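Local coordinates for interferon gamma receptor 1 (Gallus gallus, PDB 4EQ3), which is probably the ligand-binding chain of a cytokine receptor for interferon gamma, the present piece being two extracellular fibronectin type III-like domains, at residues K22-V27 with P139-I144; E75-Y80 with H195-L200; P130-V135 with E143-L148. All coordinates share one frame; numbering follows the deposited sequence.

Contact 1: residues K22-V27 with P139-I144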
loop_
_atom_site.group_PDB
_atom_site.type_symbol
_atom_site.label_atom_id
_atom_site.label_comp_id
_atom_site.label_asym_id
_atom_site.label_seq_id
_atom_site.Cartn_x
_atom_site.Cartn_y
_atom_site.Cartn_z
ATOM N N LYS A 22 3.348 1.372 1.100
ATOM C CA LYS A 22 2.507 1.245 -0.077
ATOM C C LYS A 22 1.990 -0.155 -0.303
ATOM O O LYS A 22 2.773 -1.063 -0.336
ATOM C CB LYS A 22 3.246 1.748 -1.313
ATOM C CG LYS A 22 2.507 1.750 -2.630
ATOM C CD LYS A 22 2.540 3.066 -3.222
ATOM C CE LYS A 22 3.243 3.129 -4.564
ATOM N NZ LYS A 22 3.935 4.411 -4.794
ATOM N N ASN A 23 0.673 -0.288 -0.465
ATOM C CA ASN A 23 0.057 -1.588 -0.700
ATOM C C ASN A 23 0.355 -2.542 0.443
ATOM O O ASN A 23 0.479 -3.750 0.243
ATOM C CB ASN A 23 0.535 -2.175 -2.019
ATOM C CG ASN A 23 0.029 -1.401 -3.214
ATOM O OD1 ASN A 23 0.619 -1.451 -4.301
ATOM N ND2 ASN A 23 -1.064 -0.679 -3.025
ATOM N N PHE A 24 0.471 -1.979 1.644
ATOM C CA PHE A 24 0.655 -2.762 2.861
ATOM C C PHE A 24 2.055 -3.334 3.003
ATOM O O PHE A 24 2.317 -4.129 3.900
ATOM C CB PHE A 24 -0.409 -3.854 2.959
ATOM C CG PHE A 24 -1.805 -3.308 3.039
ATOM C CD1 PHE A 24 -2.289 -2.791 4.232
ATOM C CD2 PHE A 24 -2.623 -3.288 1.922
ATOM C CE1 PHE A 24 -3.580 -2.278 4.309
ATOM C CE2 PHE A 24 -3.907 -2.773 1.990
ATOM C CZ PHE A 24 -4.388 -2.271 3.183
ATOM N N ARG A 25 2.949 -2.927 2.106
ATOM C CA ARG A 25 4.374 -3.152 2.304
ATOM C C ARG A 25 4.947 -1.900 2.954
ATOM O O ARG A 25 4.976 -0.826 2.351
ATOM C CB ARG A 25 5.083 -3.451 0.976
ATOM C CG ARG A 25 6.564 -3.811 1.114
ATOM C CD ARG A 25 6.800 -5.211 1.723
ATOM N NE ARG A 25 6.460 -6.306 0.813
ATOM C CZ ARG A 25 6.851 -7.572 0.975
ATOM N NH1 ARG A 25 6.494 -8.501 0.097
ATOM N NH2 ARG A 25 7.605 -7.917 2.011
ATOM N N THR A 26 5.386 -2.031 4.197
ATOM C CA THR A 26 5.934 -0.891 4.907
ATOM C C THR A 26 7.417 -1.061 5.152
ATOM O O THR A 26 7.853 -2.056 5.738
ATOM C CB THR A 26 5.228 -0.672 6.254
ATOM O OG1 THR A 26 3.823 -0.551 6.031
ATOM C CG2 THR A 26 5.745 0.585 6.922
ATOM N N VAL A 27 8.190 -0.072 4.730
ATOM C CA VAL A 27 9.631 -0.137 4.903
ATOM C C VAL A 27 10.197 1.147 5.485
ATOM O O VAL A 27 9.801 2.255 5.107
ATOM C CB VAL A 27 10.356 -0.489 3.584
ATOM C CG1 VAL A 27 11.795 -0.872 3.875
ATOM C CG2 VAL A 27 9.653 -1.630 2.884
ATOM N N PRO A 139 -3.426 -12.971 8.797
ATOM C CA PRO A 139 -4.824 -13.149 9.202
ATOM C C PRO A 139 -5.457 -11.853 9.717
ATOM O O PRO A 139 -6.668 -11.682 9.590
ATOM C CB PRO A 139 -4.733 -14.200 10.313
ATOM C CG PRO A 139 -3.497 -14.988 9.976
ATOM C CD PRO A 139 -2.533 -13.954 9.433
ATOM N N TRP A 140 -4.658 -10.950 10.275
ATOM C CA TRP A 140 -5.212 -9.699 10.775
ATOM C C TRP A 140 -5.780 -8.847 9.649
ATOM O O TRP A 140 -6.503 -7.889 9.893
ATOM C CB TRP A 140 -4.168 -8.915 11.565
ATOM C CG TRP A 140 -3.180 -8.152 10.729
ATOM C CD1 TRP A 140 -1.978 -8.599 10.265
ATOM C CD2 TRP A 140 -3.294 -6.792 10.300
ATOM N NE1 TRP A 140 -1.342 -7.603 9.562
ATOM C CE2 TRP A 140 -2.134 -6.485 9.565
ATOM C CE3 TRP A 140 -4.272 -5.806 10.457
ATOM C CZ2 TRP A 140 -1.920 -5.235 8.996
ATOM C CZ3 TRP A 140 -4.060 -4.563 9.888
ATOM C CH2 TRP A 140 -2.893 -4.289 9.168
HETATM N N MSE A 141 -5.458 -9.213 8.412
HETATM C CA MSE A 141 -5.896 -8.459 7.248
HETATM C C MSE A 141 -7.324 -8.784 6.824
HETATM O O MSE A 141 -7.942 -8.022 6.080
HETATM C CB MSE A 141 -4.940 -8.693 6.076
HETATM C CG MSE A 141 -3.610 -7.959 6.194
HETATM SE SE MSE A 141 -3.766 -6.001 6.058
HETATM C CE MSE A 141 -4.694 -5.849 4.340
ATOM N N ARG A 142 -7.852 -9.911 7.285
ATOM C CA ARG A 142 -9.212 -10.303 6.913
ATOM C C ARG A 142 -10.201 -9.173 7.197
ATOM O O ARG A 142 -11.048 -8.837 6.362
ATOM C CB ARG A 142 -9.622 -11.568 7.667
ATOM C CG ARG A 142 -10.902 -12.211 7.163
ATOM C CD ARG A 142 -11.033 -13.638 7.706
ATOM N NE ARG A 142 -9.905 -14.470 7.284
ATOM C CZ ARG A 142 -9.497 -15.570 7.912
ATOM N NH1 ARG A 142 -10.123 -15.986 9.008
ATOM N NH2 ARG A 142 -8.455 -16.252 7.443
ATOM N N GLU A 143 -10.073 -8.587 8.379
ATOM C CA GLU A 143 -10.953 -7.516 8.812
ATOM C C GLU A 143 -10.864 -6.331 7.854
ATOM O O GLU A 143 -11.869 -5.685 7.534
ATOM C CB GLU A 143 -10.554 -7.093 10.225
ATOM C CG GLU A 143 -11.192 -5.834 10.707
ATOM C CD GLU A 143 -10.985 -5.619 12.197
ATOM O OE1 GLU A 143 -9.940 -6.043 12.744
ATOM O OE2 GLU A 143 -11.878 -5.020 12.821
ATOM N N ILE A 144 -9.648 -6.057 7.392
ATOM C CA ILE A 144 -9.397 -4.934 6.500
ATOM C C ILE A 144 -9.953 -5.205 5.100
ATOM O O ILE A 144 -10.605 -4.341 4.510
ATOM C CB ILE A 144 -7.883 -4.618 6.424
ATOM C CG1 ILE A 144 -7.302 -4.424 7.836
ATOM C CG2 ILE A 144 -7.604 -3.431 5.503
ATOM C CD1 ILE A 144 -8.167 -3.598 8.776
#
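Selenomethionine Met-141 is laid against the ring of Phe-24, and its path accounts for most of the contact. CB sets out toward the 22-27 segment. CG lies anti to the carbonyl carbon (chi1 -75°), and bends at chi2 and chi3 curl the chain and swing CE over Phe-24. SE comes next: it sits 3.5 Å above the plane of the Trp-140 ring, offset toward its rim, and 4.0 Å from Phe-24 CD1. Its approach to the Phe-24 ring is oblique, 4.4 Å from SE to the centroid, which fits a Met-aromatic contact. The terminal CE stands over the centre of the same ring, 3.7 Å from the Phe-24 centroid and only 8° off the ring normal, a CH-pi contact. Ile-144 adds CG2, 4.1 Å from Phe-24 CZ. The Phe-24 ring is offered by a type I' turn, Lys-22 to Arg-25, that closes the hairpin of strands 17-22 and 25-31. This N-terminal-domain hairpin meets helix 142-145 of the C-terminal domain and the residue leading into it, while Phe-132 and Phe-196 pack edge-to-face with Phe-24 from a loop and from strand 186-196.

Contact 2: residues E75-Y80 with H195-L200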
loop_
_atom_site.group_PDB
_atom_site.type_symbol
_atom_site.label_atom_id
_atom_site.label_comp_id
_atom_site.label_asym_id
_atom_site.label_seq_id
_atom_site.Cartn_x
_atom_site.Cartn_y
_atom_site.Cartn_z
ATOM N N GLU A 75 -2.095 -3.082 13.022
ATOM C CA GLU A 75 -3.168 -2.171 13.387
ATOM C C GLU A 75 -3.176 -1.114 12.300
ATOM O O GLU A 75 -2.123 -0.592 11.942
ATOM C CB GLU A 75 -2.874 -1.513 14.737
ATOM C CG GLU A 75 -2.846 -2.475 15.922
ATOM C CD GLU A 75 -4.226 -3.004 16.273
ATOM O OE1 GLU A 75 -5.225 -2.405 15.822
ATOM O OE2 GLU A 75 -4.309 -4.022 16.993
ATOM N N ILE A 76 -4.347 -0.804 11.760
ATOM C CA ILE A 76 -4.420 0.200 10.704
ATOM C C ILE A 76 -4.746 1.596 11.255
ATOM O O ILE A 76 -4.376 2.605 10.658
ATOM C CB ILE A 76 -5.438 -0.201 9.602
ATOM C CG1 ILE A 76 -5.076 0.449 8.259
ATOM C CG2 ILE A 76 -6.866 0.134 10.024
ATOM C CD1 ILE A 76 -5.765 -0.214 7.047
ATOM N N PHE A 77 -5.417 1.645 12.403
ATOM C CA PHE A 77 -5.891 2.919 12.964
ATOM C C PHE A 77 -5.047 3.462 14.109
ATOM O O PHE A 77 -5.000 4.674 14.327
ATOM C CB PHE A 77 -7.367 2.818 13.371
ATOM C CG PHE A 77 -8.285 2.544 12.214
ATOM C CD1 PHE A 77 -8.416 3.468 11.190
ATOM C CD2 PHE A 77 -9.008 1.369 12.142
ATOM C CE1 PHE A 77 -9.252 3.225 10.112
ATOM C CE2 PHE A 77 -9.844 1.116 11.058
ATOM C CZ PHE A 77 -9.965 2.049 10.049
ATOM N N HIS A 78 -4.369 2.586 14.837
ATOM C CA HIS A 78 -3.550 3.050 15.954
ATOM C C HIS A 78 -2.149 3.425 15.483
ATOM O O HIS A 78 -1.751 3.077 14.371
ATOM C CB HIS A 78 -3.479 2.000 17.055
ATOM C CG HIS A 78 -4.813 1.631 17.624
ATOM N ND1 HIS A 78 -5.601 2.530 18.311
ATOM C CD2 HIS A 78 -5.496 0.462 17.613
ATOM C CE1 HIS A 78 -6.712 1.929 18.698
ATOM N NE2 HIS A 78 -6.671 0.674 18.291
ATOM N N SER A 79 -1.412 4.131 16.340
ATOM C CA SER A 79 -0.114 4.698 15.992
ATOM C C SER A 79 1.056 3.759 16.297
ATOM O O SER A 79 0.970 2.875 17.155
ATOM C CB SER A 79 0.099 6.031 16.728
ATOM O OG SER A 79 -0.894 6.985 16.390
ATOM N N TYR A 80 2.150 3.960 15.566
ATOM C CA TYR A 80 3.403 3.258 15.813
ATOM C C TYR A 80 4.521 4.283 15.762
ATOM O O TYR A 80 4.434 5.271 15.028
ATOM C CB TYR A 80 3.669 2.203 14.733
ATOM C CG TYR A 80 2.815 0.947 14.789
ATOM C CD1 TYR A 80 3.255 -0.189 15.465
ATOM C CD2 TYR A 80 1.594 0.882 14.129
ATOM C CE1 TYR A 80 2.488 -1.353 15.494
ATOM C CE2 TYR A 80 0.826 -0.276 14.154
ATOM C CZ TYR A 80 1.278 -1.383 14.840
ATOM O OH TYR A 80 0.505 -2.516 14.864
ATOM N N HIS A 195 -10.591 1.400 -2.514
ATOM C CA HIS A 195 -11.140 2.088 -1.345
ATOM C C HIS A 195 -11.125 1.123 -0.164
ATOM O O HIS A 195 -11.434 -0.055 -0.324
ATOM C CB HIS A 195 -12.597 2.516 -1.588
ATOM C CG HIS A 195 -12.751 3.734 -2.449
ATOM N ND1 HIS A 195 -12.685 3.688 -3.829
ATOM C CD2 HIS A 195 -13.006 5.025 -2.131
ATOM C CE1 HIS A 195 -12.873 4.902 -4.317
ATOM N NE2 HIS A 195 -13.064 5.733 -3.309
ATOM N N PHE A 196 -10.762 1.613 1.016
ATOM C CA PHE A 196 -10.952 0.851 2.246
ATOM C C PHE A 196 -11.816 1.688 3.206
ATOM O O PHE A 196 -11.527 2.862 3.447
ATOM C CB PHE A 196 -9.611 0.493 2.903
ATOM C CG PHE A 196 -8.844 -0.621 2.198
ATOM C CD1 PHE A 196 -7.837 -0.324 1.293
ATOM C CD2 PHE A 196 -9.114 -1.953 2.474
ATOM C CE1 PHE A 196 -7.125 -1.338 0.649
ATOM C CE2 PHE A 196 -8.402 -2.982 1.837
ATOM C CZ PHE A 196 -7.408 -2.668 0.920
ATOM N N PHE A 197 -12.876 1.086 3.736
ATOM C CA PHE A 197 -13.804 1.794 4.621
ATOM C C PHE A 197 -14.405 3.006 3.927
ATOM O O PHE A 197 -14.351 4.121 4.454
ATOM C CB PHE A 197 -13.097 2.269 5.887
ATOM C CG PHE A 197 -12.428 1.174 6.656
ATOM C CD1 PHE A 197 -13.143 0.408 7.560
ATOM C CD2 PHE A 197 -11.080 0.913 6.491
ATOM C CE1 PHE A 197 -12.526 -0.606 8.266
ATOM C CE2 PHE A 197 -10.462 -0.095 7.213
ATOM C CZ PHE A 197 -11.187 -0.851 8.096
ATOM N N ASP A 198 -14.982 2.781 2.749
ATOM C CA ASP A 198 -15.492 3.859 1.908
ATOM C C ASP A 198 -14.384 4.830 1.528
ATOM O O ASP A 198 -13.696 4.631 0.517
ATOM C CB ASP A 198 -16.654 4.599 2.577
ATOM C CG ASP A 198 -17.837 3.692 2.856
ATOM O OD1 ASP A 198 -18.113 2.810 2.011
ATOM O OD2 ASP A 198 -18.485 3.854 3.920
ATOM N N ASP A 199 -14.197 5.877 2.324
ATOM C CA ASP A 199 -13.231 6.910 1.953
ATOM C C ASP A 199 -12.113 7.198 2.968
ATOM O O ASP A 199 -11.372 8.168 2.813
ATOM C CB ASP A 199 -13.958 8.200 1.563
ATOM C CG ASP A 199 -14.664 8.086 0.216
ATOM O OD1 ASP A 199 -15.574 8.904 -0.052
ATOM O OD2 ASP A 199 -14.309 7.177 -0.576
ATOM N N LEU A 200 -11.978 6.354 3.988
ATOM C CA LEU A 200 -10.885 6.506 4.945
ATOM C C LEU A 200 -9.514 6.282 4.293
ATOM O O LEU A 200 -8.527 6.927 4.653
ATOM C CB LEU A 200 -11.075 5.571 6.135
ATOM C CG LEU A 200 -12.319 5.828 6.997
ATOM C CD1 LEU A 200 -12.281 4.978 8.252
ATOM C CD2 LEU A 200 -12.471 7.305 7.357
#
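Phe-77 and Phe-197 approach from opposing sides and meet as a T-shaped (edge-to-face) pair. Their centroids are 5.1 Å apart and the planes stand at 62°, so the edge of Phe-77 is directed at the face of Phe-197 with a marked tilt from the perpendicular. The leading atom is Phe-77 CZ, which lies 3.6 Å from Phe-197 CE2 and sits over that ring toward its rim. Phe-77 CE2 follows it in, 3.8 Å from Phe-197 CZ. CG of Phe-77 lies opposite its carbonyl carbon (chi1 -63°), which sends the ring toward 195-200.

The same ring serves the third residue: Phe-77 CE1 is 4.0 Å from Leu-200 CD1, the two side chains standing roughly perpendicular. This one methyl spans CE1 and CZ of Phe-77, so CZ is shared with Phe-197. A backbone feature explains why two residues three positions apart converge on one ring. Phe-197 to Leu-200 form a type II' turn, closed by a bond of 3.3 Å from Leu-200 N to Phe-197 O, which brings the first and last residues of the turn together. One face of the Phe-77 ring is covered from its own segment by Ile-76 CG2, 3.2 Å above the plane and offset toward the rim. The contact is wholly apolar and lies at the surface.

Phe-197 and Leu-200 belong to the F-G loop of the C-terminal fibronectin type III domain, between strands 186-196 and 201-213, whereas Phe-77 comes from the loop preceding strand 81-88 of the N-terminal domain. The short helix 103-106 runs between the domains and ties to both segments: Gln-104 bonds the backbone of Ile-76 and, through NE2, Leu-200 O. Ile-144 of helix 142-145 touches both Ile-76 and Phe-197.

Contact 3: residues P130-V135 with E143-L148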
loop_
_atom_site.group_PDB
_atom_site.type_symbol
_atom_site.label_atom_id
_atom_site.label_comp_id
_atom_site.label_asym_id
_atom_site.label_seq_id
_atom_site.Cartn_x
_atom_site.Cartn_y
_atom_site.Cartn_z
ATOM N N PRO A 130 -2.484 -7.248 -7.128
ATOM C CA PRO A 130 -1.652 -8.443 -6.921
ATOM C C PRO A 130 -0.697 -8.284 -5.737
ATOM O O PRO A 130 -0.298 -9.269 -5.115
ATOM C CB PRO A 130 -0.858 -8.557 -8.235
ATOM C CG PRO A 130 -0.913 -7.200 -8.835
ATOM C CD PRO A 130 -2.253 -6.641 -8.448
ATOM N N GLU A 131 -0.316 -7.068 -5.402
ATOM C CA GLU A 131 0.586 -6.799 -4.303
ATOM C C GLU A 131 0.019 -7.034 -2.922
ATOM O O GLU A 131 0.723 -7.218 -2.013
ATOM C CB GLU A 131 1.067 -5.388 -4.355
ATOM C CG GLU A 131 1.496 -4.975 -5.680
ATOM C CD GLU A 131 0.462 -4.127 -6.422
ATOM O OE1 GLU A 131 0.953 -3.233 -7.108
ATOM O OE2 GLU A 131 -0.778 -4.351 -6.342
ATOM N N PHE A 132 -1.277 -7.015 -2.792
ATOM C CA PHE A 132 -1.853 -7.168 -1.455
ATOM C C PHE A 132 -1.461 -8.519 -0.870
ATOM O O PHE A 132 -1.488 -9.536 -1.560
ATOM C CB PHE A 132 -3.376 -7.006 -1.460
ATOM C CG PHE A 132 -3.842 -5.590 -1.680
ATOM C CD1 PHE A 132 -2.936 -4.547 -1.730
ATOM C CD2 PHE A 132 -5.189 -5.312 -1.841
ATOM C CE1 PHE A 132 -3.360 -3.249 -1.940
ATOM C CE2 PHE A 132 -5.627 -4.023 -2.055
ATOM C CZ PHE A 132 -4.715 -2.985 -2.103
ATOM N N PRO A 133 -1.089 -8.535 0.409
ATOM C CA PRO A 133 -0.649 -9.804 0.999
ATOM C C PRO A 133 -1.809 -10.785 1.192
ATOM O O PRO A 133 -2.954 -10.371 1.381
ATOM C CB PRO A 133 -0.046 -9.380 2.340
ATOM C CG PRO A 133 -0.732 -8.068 2.667
ATOM C CD PRO A 133 -0.973 -7.400 1.341
ATOM N N SER A 134 -1.501 -12.074 1.111
ATOM C CA SER A 134 -2.482 -13.130 1.296
ATOM C C SER A 134 -3.050 -13.091 2.710
ATOM O O SER A 134 -2.311 -12.940 3.673
ATOM C CB SER A 134 -1.830 -14.495 1.034
ATOM O OG SER A 134 -2.606 -15.561 1.570
ATOM N N VAL A 135 -4.362 -13.231 2.830
ATOM C CA VAL A 135 -4.997 -13.243 4.142
ATOM C C VAL A 135 -4.486 -14.408 4.985
ATOM O O VAL A 135 -4.408 -14.315 6.214
ATOM C CB VAL A 135 -6.534 -13.306 4.023
ATOM C CG1 VAL A 135 -7.039 -14.739 4.191
ATOM C CG2 VAL A 135 -7.175 -12.384 5.046
ATOM N N GLU A 143 -10.073 -8.587 8.379
ATOM C CA GLU A 143 -10.953 -7.516 8.812
ATOM C C GLU A 143 -10.864 -6.331 7.854
ATOM O O GLU A 143 -11.869 -5.685 7.534
ATOM C CB GLU A 143 -10.554 -7.093 10.225
ATOM C CG GLU A 143 -11.192 -5.834 10.707
ATOM C CD GLU A 143 -10.985 -5.619 12.197
ATOM O OE1 GLU A 143 -9.940 -6.043 12.744
ATOM O OE2 GLU A 143 -11.878 -5.020 12.821
ATOM N N ILE A 144 -9.648 -6.057 7.392
ATOM C CA ILE A 144 -9.397 -4.934 6.500
ATOM C C ILE A 144 -9.953 -5.205 5.100
ATOM O O ILE A 144 -10.605 -4.341 4.510
ATOM C CB ILE A 144 -7.883 -4.618 6.424
ATOM C CG1 ILE A 144 -7.302 -4.424 7.836
ATOM C CG2 ILE A 144 -7.604 -3.431 5.503
ATOM C CD1 ILE A 144 -8.167 -3.598 8.776
ATOM N N TYR A 145 -9.688 -6.404 4.577
ATOM C CA TYR A 145 -10.172 -6.797 3.250
ATOM C C TYR A 145 -11.690 -6.827 3.192
ATOM O O TYR A 145 -12.287 -6.537 2.161
ATOM C CB TYR A 145 -9.625 -8.169 2.835
ATOM C CG TYR A 145 -8.147 -8.171 2.520
ATOM C CD1 TYR A 145 -7.551 -7.086 1.889
ATOM C CD2 TYR A 145 -7.351 -9.263 2.842
ATOM C CE1 TYR A 145 -6.196 -7.085 1.592
ATOM C CE2 TYR A 145 -5.993 -9.275 2.545
ATOM C CZ TYR A 145 -5.424 -8.183 1.925
ATOM O OH TYR A 145 -4.082 -8.187 1.643
ATOM N N SER A 146 -12.322 -7.172 4.309
ATOM C CA SER A 146 -13.779 -7.152 4.356
ATOM C C SER A 146 -14.327 -5.748 4.046
ATOM O O SER A 146 -15.531 -5.578 3.797
ATOM C CB SER A 146 -14.290 -7.655 5.715
ATOM O OG SER A 146 -14.233 -6.636 6.690
ATOM N N GLU A 147 -13.445 -4.747 4.050
ATOM C CA GLU A 147 -13.846 -3.362 3.779
ATOM C C GLU A 147 -13.245 -2.819 2.475
ATOM O O GLU A 147 -13.258 -1.614 2.221
ATOM C CB GLU A 147 -13.446 -2.453 4.940
ATOM C CG GLU A 147 -14.080 -2.820 6.288
ATOM C CD GLU A 147 -15.567 -2.502 6.354
ATOM O OE1 GLU A 147 -16.064 -1.759 5.483
ATOM O OE2 GLU A 147 -16.235 -2.998 7.286
ATOM N N LEU A 148 -12.713 -3.708 1.651
ATOM C CA LEU A 148 -12.131 -3.291 0.379
ATOM C C LEU A 148 -13.200 -3.105 -0.686
ATOM O O LEU A 148 -14.024 -3.990 -0.903
ATOM C CB LEU A 148 -11.118 -4.329 -0.111
ATOM C CG LEU A 148 -10.579 -4.100 -1.528
ATOM C CD1 LEU A 148 -9.794 -2.787 -1.639
ATOM C CD2 LEU A 148 -9.722 -5.285 -1.950
#
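Tyr-145, in helix 142-145, meets Phe-132, Pro-133 and Val-135 of the long loop that leads into that helix, so the loop folds back on its own exit. The phenol OH donates to Pro-133 O, which lies at the ring's edge, near its plane. The modelled 2.5 Å between Tyr-145 OH and Pro-133 O is very short, so the exact length is doubtful. Around this bond the contacts are apolar. Val-135 CG2 comes to another part of the same edge, 3.8 Å from Tyr-145 CD2, the two side chains running antiparallel side by side. In the fibronectin type III plan this is the B-C connection, which carries the chain from strand 122-128 to strand 148-156 of the other sheet. Phe-132 has a chi2 of -6°, which places CD1 almost eclipsed with CA and CD2 on the far side, 4.0 Å from Tyr-145 CE1. Its ring edge then continues to Leu-148, with 4.3 Å between Phe-132 CE2 and Leu-148 CD2. Tyr-145 and Leu-148 bound a type I turn, closed by a 2.9 Å bond from Leu-148 N to Tyr-145 O. Beside it, Ser-146 OG donates to Glu-143 O from 36° out of the carbonyl plane.

In the fold
Contacts 1 and 2 both join the N-terminal to the C-terminal domain, their centres about 10 Å apart, while contact 3 lies inside the C-terminal domain. Contact 3 shares Glu-143 and Ile-144 with contact 1, and their centres are about 7 Å apart. Contacts 2 and 3 are farther from each other, about 12 Å between centres, yet a probable hydrogen bond of 3.1 Å joins Phe-197 N to Glu-147 O. Phe-24 and Ile-144 are the residues common to the cluster. Contacts 1 and 2 form a largely apolar elbow between the domains, and contact 3 packs behind it. In related class II cytokine receptors, loops near this elbow bind the cytokine; no ligand is present here.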